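Local coordinates for protein Niban 2 (Homo sapiens, PDB 7CTP) that may suppress apoptosis and may promote melanoma cell invasion in vitro, and carries a PH domain beside a largely helical body, at residues Thr446-Leu455 against Ser467-Lys478. Residues are numbered along the deposited sequence; the frame is centred on the assembly and turned at random.
Sequences TFETLLHQEL and SIQRVLERVLKK
V471 drops its two methyl branches among F447, L450, L451 and E454, a knob in a hole of the facing helix. V471 CG1 touches F447 CD1 at 3.6 Å, while V471 CG2 lies against E454 CB at 3.9 Å. F447 returns the interlock, its ring seated among I468, V471, L472 and V475 and crossing the V471 side chain at about a right angle. The ring leaves its helix with CG anti to the backbone N (chi1 -176°), which carries its edge to the facing backbone: I468 O and L472 N lie in the ring plane, the latter 3.7 Å from F447 CE1. One turn on from F447, L451 CD1 meets I468 CG1 at 3.9 Å. L450 is the third knob, and its CD1 sits over one face of the R474 guanidinium, offset toward the rim and 3.6 Å from R474 NH2; the K478 aliphatic chain closes the same hole. Near the turn, E454 bends at chi2, laying CG on S467 CB (3.7 Å) and directing its carboxylate to R470. This salt bridge is modelled with E454 OE1 only 2.3 Å from R470 NH1, so its exact geometry is doubtful. Outside the pair, L391 and M388 of helix 384-391 touch F447 and L451, and helix 342-378 packs on I468 and L472. T446 OG1 is hydrogen-bonded to N442 O and to L58 N. The segment axes approach to 9.7 Å, with their N-to-C directions 139° apart, making a splayed antiparallel helical hairpin with local knobs-into-holes packing, in which a short connection joins helices 422-455 and 464-511 within the helical part of Niban 2.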
loop_
_atom_site.group_PDB
_atom_site.type_symbol
_atom_site.label_atom_id
_atom_site.label_comp_id
_atom_site.label_asym_id
_atom_site.label_seq_id
_atom_site.Cartn_x
_atom_site.Cartn_y
_atom_site.Cartn_z
ATOM N N THR A 446 -22.253 -2.671 -9.185
ATOM C CA THR A 446 -23.269 -3.718 -9.216
ATOM C C THR A 446 -24.670 -3.120 -9.231
ATOM O O THR A 446 -25.533 -3.547 -10.011
ATOM C CB THR A 446 -23.099 -4.646 -8.015
ATOM O OG1 THR A 446 -21.789 -5.229 -8.040
ATOM C CG2 THR A 446 -24.143 -5.751 -8.054
ATOM N N PHE A 447 -24.913 -2.123 -8.373
ATOM C CA PHE A 447 -26.228 -1.488 -8.330
ATOM C C PHE A 447 -26.600 -0.905 -9.685
ATOM O O PHE A 447 -27.723 -1.094 -10.165
ATOM C CB PHE A 447 -26.278 -0.391 -7.262
ATOM C CG PHE A 447 -27.644 0.234 -7.116
ATOM C CD1 PHE A 447 -28.651 -0.430 -6.430
ATOM C CD2 PHE A 447 -27.928 1.466 -7.695
ATOM C CE1 PHE A 447 -29.918 0.130 -6.311
ATOM C CE2 PHE A 447 -29.187 2.032 -7.577
ATOM C CZ PHE A 447 -30.180 1.367 -6.883
ATOM N N GLU A 448 -25.664 -0.189 -10.314
ATOM C CA GLU A 448 -25.939 0.412 -11.616
ATOM C C GLU A 448 -26.248 -0.660 -12.653
ATOM O O GLU A 448 -27.243 -0.571 -13.385
ATOM C CB GLU A 448 -24.756 1.264 -12.077
ATOM C CG GLU A 448 -24.964 1.851 -13.474
ATOM C CD GLU A 448 -23.886 2.830 -13.887
ATOM O OE1 GLU A 448 -22.804 2.840 -13.261
ATOM O OE2 GLU A 448 -24.124 3.588 -14.853
ATOM N N THR A 449 -25.406 -1.693 -12.715
ATOM C CA THR A 449 -25.581 -2.741 -13.715
ATOM C C THR A 449 -26.902 -3.474 -13.524
ATOM O O THR A 449 -27.640 -3.713 -14.489
ATOM C CB THR A 449 -24.407 -3.714 -13.660
ATOM O OG1 THR A 449 -23.182 -2.974 -13.725
ATOM C CG2 THR A 449 -24.463 -4.679 -14.835
ATOM N N LEU A 450 -27.224 -3.831 -12.279
ATOM C CA LEU A 450 -28.445 -4.588 -12.024
ATOM C C LEU A 450 -29.687 -3.720 -12.199
ATOM O O LEU A 450 -30.728 -4.207 -12.653
ATOM C CB LEU A 450 -28.400 -5.198 -10.622
ATOM C CG LEU A 450 -27.352 -6.281 -10.397
ATOM C CD1 LEU A 450 -27.685 -7.093 -9.160
ATOM C CD2 LEU A 450 -27.224 -7.178 -11.625
ATOM N N LEU A 451 -29.600 -2.433 -11.851
ATOM C CA LEU A 451 -30.749 -1.553 -12.047
ATOM C C LEU A 451 -31.053 -1.379 -13.528
ATOM O O LEU A 451 -32.219 -1.411 -13.936
ATOM C CB LEU A 451 -30.513 -0.199 -11.383
ATOM C CG LEU A 451 -31.681 0.796 -11.390
ATOM C CD1 LEU A 451 -32.909 0.213 -10.700
ATOM C CD2 LEU A 451 -31.281 2.116 -10.737
ATOM N N HIS A 452 -30.017 -1.203 -14.351
ATOM C CA HIS A 452 -30.238 -1.080 -15.789
ATOM C C HIS A 452 -30.909 -2.333 -16.340
ATOM O O HIS A 452 -31.836 -2.242 -17.152
ATOM C CB HIS A 452 -28.908 -0.801 -16.493
ATOM C CG HIS A 452 -29.029 -0.552 -17.967
ATOM N ND1 HIS A 452 -28.679 -1.492 -18.915
ATOM C CD2 HIS A 452 -29.447 0.538 -18.656
ATOM C CE1 HIS A 452 -28.879 -0.994 -20.122
ATOM N NE2 HIS A 452 -29.347 0.236 -19.993
ATOM N N GLN A 453 -30.469 -3.511 -15.885
ATOM C CA GLN A 453 -31.126 -4.763 -16.258
ATOM C C GLN A 453 -32.595 -4.743 -15.865
ATOM O O GLN A 453 -33.477 -5.047 -16.677
ATOM C CB GLN A 453 -30.437 -5.944 -15.580
ATOM C CG GLN A 453 -29.011 -6.220 -15.997
ATOM C CD GLN A 453 -28.418 -7.381 -15.227
ATOM O OE1 GLN A 453 -29.091 -7.984 -14.389
ATOM N NE2 GLN A 453 -27.159 -7.707 -15.506
ATOM N N GLU A 454 -32.870 -4.406 -14.603
ATOM C CA GLU A 454 -34.239 -4.406 -14.100
ATOM C C GLU A 454 -35.115 -3.441 -14.882
ATOM O O GLU A 454 -36.292 -3.724 -15.137
ATOM C CB GLU A 454 -34.241 -4.043 -12.617
ATOM C CG GLU A 454 -35.580 -4.202 -11.931
ATOM C CD GLU A 454 -35.865 -5.634 -11.541
ATOM O OE1 GLU A 454 -36.876 -5.856 -10.844
ATOM O OE2 GLU A 454 -35.078 -6.530 -11.922
ATOM N N LEU A 455 -34.550 -2.304 -15.287
ATOM C CA LEU A 455 -35.323 -1.275 -15.968
ATOM C C LEU A 455 -35.699 -1.662 -17.388
ATOM O O LEU A 455 -36.567 -1.013 -17.980
ATOM C CB LEU A 455 -34.538 0.026 -15.991
ATOM C CG LEU A 455 -34.425 0.698 -14.637
ATOM C CD1 LEU A 455 -33.950 2.088 -14.874
ATOM C CD2 LEU A 455 -35.762 0.684 -13.936
ATOM N N SER A 467 -38.636 -1.302 -7.658
ATOM C CA SER A 467 -37.532 -2.035 -8.263
ATOM C C SER A 467 -36.192 -1.499 -7.771
ATOM O O SER A 467 -35.256 -2.271 -7.536
ATOM C CB SER A 467 -37.633 -1.999 -9.791
ATOM O OG SER A 467 -37.480 -0.686 -10.304
ATOM N N ILE A 468 -36.089 -0.179 -7.577
ATOM C CA ILE A 468 -34.883 0.374 -6.960
ATOM C C ILE A 468 -34.638 -0.272 -5.600
ATOM O O ILE A 468 -33.541 -0.766 -5.317
ATOM C CB ILE A 468 -34.980 1.906 -6.844
ATOM C CG1 ILE A 468 -34.617 2.571 -8.176
ATOM C CG2 ILE A 468 -34.050 2.415 -5.750
ATOM C CD1 ILE A 468 -34.712 4.079 -8.157
ATOM N N GLN A 469 -35.669 -0.306 -4.751
ATOM C CA GLN A 469 -35.488 -0.889 -3.425
ATOM C C GLN A 469 -35.245 -2.392 -3.496
ATOM O O GLN A 469 -34.560 -2.941 -2.629
ATOM C CB GLN A 469 -36.682 -0.565 -2.522
ATOM C CG GLN A 469 -36.622 0.839 -1.907
ATOM C CD GLN A 469 -37.856 1.205 -1.092
ATOM O OE1 GLN A 469 -38.044 2.367 -0.720
ATOM N NE2 GLN A 469 -38.697 0.215 -0.800
ATOM N N ARG A 470 -35.766 -3.071 -4.522
ATOM C CA ARG A 470 -35.499 -4.503 -4.651
ATOM C C ARG A 470 -34.095 -4.763 -5.171
ATOM O O ARG A 470 -33.431 -5.706 -4.727
ATOM C CB ARG A 470 -36.520 -5.176 -5.572
ATOM C CG ARG A 470 -37.643 -5.888 -4.835
ATOM C CD ARG A 470 -38.807 -6.178 -5.771
ATOM N NE ARG A 470 -38.399 -6.878 -6.990
ATOM C CZ ARG A 470 -38.445 -6.358 -8.213
ATOM N NH1 ARG A 470 -38.061 -7.079 -9.258
ATOM N NH2 ARG A 470 -38.852 -5.110 -8.396
ATOM N N VAL A 471 -33.642 -3.955 -6.131
ATOM C CA VAL A 471 -32.259 -4.050 -6.586
ATOM C C VAL A 471 -31.306 -3.726 -5.441
ATOM O O VAL A 471 -30.271 -4.384 -5.265
ATOM C CB VAL A 471 -32.038 -3.124 -7.795
ATOM C CG1 VAL A 471 -30.547 -2.988 -8.105
ATOM C CG2 VAL A 471 -32.799 -3.644 -9.008
ATOM N N LEU A 472 -31.649 -2.712 -4.640
ATOM C CA LEU A 472 -30.824 -2.346 -3.494
ATOM C C LEU A 472 -30.726 -3.499 -2.505
ATOM O O LEU A 472 -29.637 -3.831 -2.024
ATOM C CB LEU A 472 -31.389 -1.089 -2.823
ATOM C CG LEU A 472 -30.814 -0.683 -1.465
ATOM C CD1 LEU A 472 -29.335 -0.306 -1.595
ATOM C CD2 LEU A 472 -31.594 0.461 -0.851
ATOM N N GLU A 473 -31.858 -4.144 -2.209
ATOM C CA GLU A 473 -31.837 -5.260 -1.269
ATOM C C GLU A 473 -31.000 -6.420 -1.805
ATOM O O GLU A 473 -30.329 -7.117 -1.034
ATOM C CB GLU A 473 -33.267 -5.706 -0.958
ATOM C CG GLU A 473 -33.455 -6.367 0.405
ATOM C CD GLU A 473 -33.045 -5.478 1.576
ATOM O OE1 GLU A 473 -33.344 -4.263 1.558
ATOM O OE2 GLU A 473 -32.417 -6.010 2.521
ATOM N N ARG A 474 -31.014 -6.633 -3.127
ATOM C CA ARG A 474 -30.178 -7.675 -3.721
ATOM C C ARG A 474 -28.698 -7.335 -3.605
ATOM O O ARG A 474 -27.870 -8.219 -3.353
ATOM C CB ARG A 474 -30.538 -7.884 -5.190
ATOM C CG ARG A 474 -31.711 -8.808 -5.432
ATOM C CD ARG A 474 -32.068 -8.850 -6.909
ATOM N NE ARG A 474 -31.059 -9.538 -7.713
ATOM C CZ ARG A 474 -30.815 -9.266 -8.992
ATOM N NH1 ARG A 474 -31.506 -8.318 -9.615
ATOM N NH2 ARG A 474 -29.879 -9.940 -9.652
ATOM N N VAL A 475 -28.346 -6.069 -3.829
ATOM C CA VAL A 475 -26.944 -5.668 -3.763
ATOM C C VAL A 475 -26.444 -5.725 -2.325
ATOM O O VAL A 475 -25.296 -6.105 -2.064
ATOM C CB VAL A 475 -26.764 -4.274 -4.396
ATOM C CG1 VAL A 475 -25.324 -3.775 -4.240
ATOM C CG2 VAL A 475 -27.147 -4.324 -5.866
ATOM N N LEU A 476 -27.304 -5.377 -1.367
ATOM C CA LEU A 476 -26.919 -5.454 0.038
ATOM C C LEU A 476 -26.586 -6.885 0.458
ATOM O O LEU A 476 -25.656 -7.106 1.246
ATOM C CB LEU A 476 -28.028 -4.877 0.919
ATOM C CG LEU A 476 -28.246 -3.364 0.867
ATOM C CD1 LEU A 476 -29.512 -2.987 1.643
ATOM C CD2 LEU A 476 -27.026 -2.590 1.396
ATOM N N LYS A 477 -27.331 -7.877 -0.045
ATOM C CA LYS A 477 -27.005 -9.259 0.313
ATOM C C LYS A 477 -25.689 -9.694 -0.323
ATOM O O LYS A 477 -24.879 -10.373 0.322
ATOM C CB LYS A 477 -28.144 -10.215 -0.070
ATOM C CG LYS A 477 -29.465 -9.852 0.595
ATOM C CD LYS A 477 -30.364 -11.029 0.957
ATOM C CE LYS A 477 -31.671 -10.534 1.597
ATOM N NZ LYS A 477 -32.620 -9.899 0.624
ATOM N N LYS A 478 -25.441 -9.287 -1.573
ATOM C CA LYS A 478 -24.136 -9.555 -2.175
ATOM C C LYS A 478 -23.033 -8.835 -1.408
ATOM O O LYS A 478 -21.951 -9.396 -1.189
ATOM C CB LYS A 478 -24.124 -9.140 -3.647
ATOM C CG LYS A 478 -25.143 -9.885 -4.524
ATOM C CD LYS A 478 -25.188 -9.295 -5.929
ATOM C CE LYS A 478 -26.295 -9.931 -6.771
ATOM N NZ LYS A 478 -26.016 -11.361 -7.078
#